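Local coordinates for protein ElaA (Escherichia coli, PDB 5Z6N) that is probably an N-acetyltransferase of the GNAT superfamily, moving an acetyl group from acetyl coenzyme A to an amine of a still uncertain substrate, at residues K98-C103 and Q125-I130. Sequence-based numbering, arbitrary orientation.
Sequences KTLETC and QSFGFI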
ATOM      1  N   LYS B  98      12.650   8.923 -19.227  1.00 41.71           N
ATOM      2  CA  LYS B  98      12.536   7.497 -19.511  1.00 39.35           C
ATOM      3  C   LYS B  98      11.081   7.047 -19.522  1.00 34.31           C
ATOM      4  O   LYS B  98      10.731   6.106 -20.245  1.00 33.16           O
ATOM      5  CB  LYS B  98      13.348   6.695 -18.496  1.00 40.76           C
ATOM      6  CG  LYS B  98      14.831   7.021 -18.527  1.00 47.04           C
ATOM      7  CD  LYS B  98      15.644   6.039 -17.702  1.00 48.66           C
ATOM      8  CE  LYS B  98      17.136   6.206 -17.968  1.00 46.23           C
ATOM      9  NZ  LYS B  98      17.672   7.503 -17.460  1.00 37.61           N
ATOM     10  N   THR B  99      10.225   7.708 -18.738  1.00 29.14           N
ATOM     11  CA  THR B  99       8.802   7.387 -18.727  1.00 30.41           C
ATOM     12  C   THR B  99       8.100   7.910 -19.972  1.00 27.62           C
ATOM     13  O   THR B  99       7.138   7.293 -20.445  1.00 27.63           O
ATOM     14  CB  THR B  99       8.145   7.943 -17.455  1.00 31.22           C
ATOM     15  OG1 THR B  99       8.774   7.368 -16.300  1.00 30.07           O
ATOM     16  CG2 THR B  99       6.667   7.604 -17.406  1.00 25.21           C
ATOM     17  N   LEU B 100       8.572   9.026 -20.528  1.00 30.48           N
ATOM     18  CA  LEU B 100       8.044   9.487 -21.805  1.00 28.75           C
ATOM     19  C   LEU B 100       8.567   8.641 -22.959  1.00 32.30           C
ATOM     20  O   LEU B 100       7.836   8.384 -23.920  1.00 17.97           O
ATOM     21  CB  LEU B 100       8.386  10.961 -22.014  1.00 25.89           C
ATOM     22  CG  LEU B 100       7.620  11.912 -21.095  1.00 28.29           C
ATOM     23  CD1 LEU B 100       8.145  13.332 -21.243  1.00 28.92           C
ATOM     24  CD2 LEU B 100       6.130  11.849 -21.403  1.00 25.46           C
ATOM     25  N   GLU B 101       9.826   8.195 -22.881  1.00 35.63           N
ATOM     26  CA  GLU B 101      10.330   7.230 -23.854  1.00 38.10           C
ATOM     27  C   GLU B 101       9.507   5.949 -23.834  1.00 41.85           C
ATOM     28  O   GLU B 101       9.406   5.257 -24.854  1.00 43.21           O
ATOM     29  CB  GLU B 101      11.804   6.922 -23.576  1.00 39.60           C
ATOM     30  CG  GLU B 101      12.392   5.799 -24.429  1.00 49.03           C
ATOM     31  CD  GLU B 101      13.742   5.316 -23.921  1.00 56.38           C
ATOM     32  OE1 GLU B 101      14.081   5.605 -22.752  1.00 56.73           O
ATOM     33  OE2 GLU B 101      14.459   4.635 -24.686  1.00 58.80           O
ATOM     34  N   THR B 102       8.909   5.621 -22.687  1.00 42.27           N
ATOM     35  CA  THR B 102       7.997   4.485 -22.617  1.00 39.02           C
ATOM     36  C   THR B 102       6.639   4.831 -23.222  1.00 28.88           C
ATOM     37  O   THR B 102       6.080   4.037 -23.987  1.00 23.56           O
ATOM     38  CB  THR B 102       7.845   4.025 -21.167  1.00 43.34           C
ATOM     39  OG1 THR B 102       9.128   3.644 -20.651  1.00 43.54           O
ATOM     40  CG2 THR B 102       6.901   2.831 -21.080  1.00 47.51           C
ATOM     41  N   CYS B 103       6.101   6.007 -22.893  1.00 26.78           N
ATOM     42  CA  CYS B 103       4.877   6.471 -23.541  1.00 28.27           C
ATOM     43  C   CYS B 103       5.080   6.621 -25.042  1.00 30.04           C
ATOM     44  O   CYS B 103       4.231   6.209 -25.840  1.00 29.55           O
ATOM     45  CB  CYS B 103       4.424   7.798 -22.931  1.00 29.66           C
ATOM     46  SG  CYS B 103       4.127   7.769 -21.151  1.00 32.46           S
ATOM     47  N   GLN B 125       6.952  21.567 -17.524  1.00 35.79           N
ATOM     48  CA  GLN B 125       6.993  22.343 -18.759  1.00 31.58           C
ATOM     49  C   GLN B 125       8.333  22.223 -19.470  1.00 33.27           C
ATOM     50  O   GLN B 125       8.412  22.527 -20.665  1.00 34.74           O
ATOM     51  CB  GLN B 125       6.689  23.816 -18.479  1.00 34.96           C
ATOM     52  CG  GLN B 125       5.213  24.123 -18.319  1.00 40.89           C
ATOM     53  CD  GLN B 125       4.950  25.553 -17.881  1.00 46.85           C
ATOM     54  OE1 GLN B 125       3.812  26.018 -17.894  1.00 46.39           O
ATOM     55  NE2 GLN B 125       6.002  26.259 -17.497  1.00 54.65           N
ATOM     56  N   SER B 126       9.383  21.794 -18.770  1.00 39.34           N
ATOM     57  CA  SER B 126      10.676  21.546 -19.395  1.00 41.90           C
ATOM     58  C   SER B 126      10.737  20.197 -20.099  1.00 41.35           C
ATOM     59  O   SER B 126      11.777  19.863 -20.679  1.00 47.10           O
ATOM     60  CB  SER B 126      11.796  21.634 -18.354  1.00 42.89           C
ATOM     61  OG  SER B 126      12.130  20.352 -17.850  1.00 43.74           O
ATOM     62  N   PHE B 127       9.657  19.419 -20.057  1.00 34.00           N
ATOM     63  CA  PHE B 127       9.564  18.153 -20.771  1.00 32.11           C
ATOM     64  C   PHE B 127       8.540  18.193 -21.898  1.00 34.02           C
ATOM     65  O   PHE B 127       8.293  17.163 -22.533  1.00 39.77           O
ATOM     66  CB  PHE B 127       9.222  17.020 -19.802  1.00 32.62           C
ATOM     67  CG  PHE B 127      10.327  16.690 -18.845  1.00 32.43           C
ATOM     68  CD1 PHE B 127      11.310  15.781 -19.194  1.00 30.65           C
ATOM     69  CD2 PHE B 127      10.383  17.285 -17.598  1.00 30.62           C
ATOM     70  CE1 PHE B 127      12.330  15.477 -18.319  1.00 26.80           C
ATOM     71  CE2 PHE B 127      11.401  16.985 -16.718  1.00 25.44           C
ATOM     72  CZ  PHE B 127      12.375  16.078 -17.080  1.00 24.61           C
ATOM     73  N   GLY B 128       7.934  19.350 -22.157  1.00 22.35           N
ATOM     74  CA  GLY B 128       6.967  19.488 -23.224  1.00 22.92           C
ATOM     75  C   GLY B 128       5.523  19.582 -22.786  1.00 35.07           C
ATOM     76  O   GLY B 128       4.638  19.646 -23.647  1.00 37.53           O
ATOM     77  N   PHE B 129       5.255  19.579 -21.485  1.00 32.10           N
ATOM     78  CA  PHE B 129       3.896  19.734 -20.993  1.00 34.44           C
ATOM     79  C   PHE B 129       3.495  21.202 -20.983  1.00 35.26           C
ATOM     80  O   PHE B 129       4.327  22.096 -20.805  1.00 37.49           O
ATOM     81  CB  PHE B 129       3.765  19.167 -19.578  1.00 39.32           C
ATOM     82  CG  PHE B 129       3.920  17.676 -19.495  1.00 38.92           C
ATOM     83  CD1 PHE B 129       5.177  17.095 -19.465  1.00 41.16           C
ATOM     84  CD2 PHE B 129       2.806  16.857 -19.425  1.00 40.15           C
ATOM     85  CE1 PHE B 129       5.321  15.720 -19.380  1.00 41.64           C
ATOM     86  CE2 PHE B 129       2.941  15.481 -19.342  1.00 43.42           C
ATOM     87  CZ  PHE B 129       4.203  14.913 -19.322  1.00 43.03           C
ATOM     88  N   ILE B 130       2.203  21.446 -21.178  1.00 35.92           N
ATOM     89  CA  ILE B 130       1.641  22.775 -20.967  1.00 38.46           C
ATOM     90  C   ILE B 130       0.363  22.620 -20.153  1.00 37.09           C
ATOM     91  O   ILE B 130      -0.348  21.616 -20.305  1.00 34.18           O
ATOM     92  CB  ILE B 130       1.382  23.511 -22.294  1.00 36.98           C
ATOM     93  CG1 ILE B 130       0.711  22.590 -23.318  1.00 35.19           C
ATOM     94  CG2 ILE B 130       2.687  24.081 -22.842  1.00 34.79           C
ATOM     95  CD1 ILE B 130       0.350  23.276 -24.634  1.00 33.95           C
TER
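L100, on helix 91-106, faces the turn that leads from helix 121-124 into strand 129-131, and the two backbones come closest at L100 and F127, with CA atoms 8.9 Å apart. One leucine reaches across to two phenylalanines. With its CG anti to the carbonyl carbon (chi1 -70°), the extended second torsion (chi2 173°) carries CD1 outward, anti to CA, to meet both of them. L100 CD1 sits 4.1 Å from F127 CB and 4.0 Å from F127 O, so it meets the root of that side chain and its carbonyl. The same methyl is 4.1 Å from F129 CE1, while L100 CD2 lies 4.2 Å from F129 CZ; the far end of the F129 ring is thus met by both branches. F127 packs edge-to-face with F123, and its carbonyl O takes a weak hydrogen bond from R148 NE. At the turn between the phenylalanines, G128 has a positive phi (106°), part of a backbone conformation that favours glycine. F129 also touches V112, L114 and M146, and L100 touches I77, V112 and R148, joining the contact to the central sheet of the GNAT fold. L100 and F129 are buried, whereas F127 keeps some exposure. Across the segments the chemistry is dominated by apolar van der Waals contact, with the CD1 methyl also lying against a carbonyl oxygen; this small hydrophobic cluster ties helix 91-106 to the turn entering strand 129-131, the outermost of the sheet on that side within this chain.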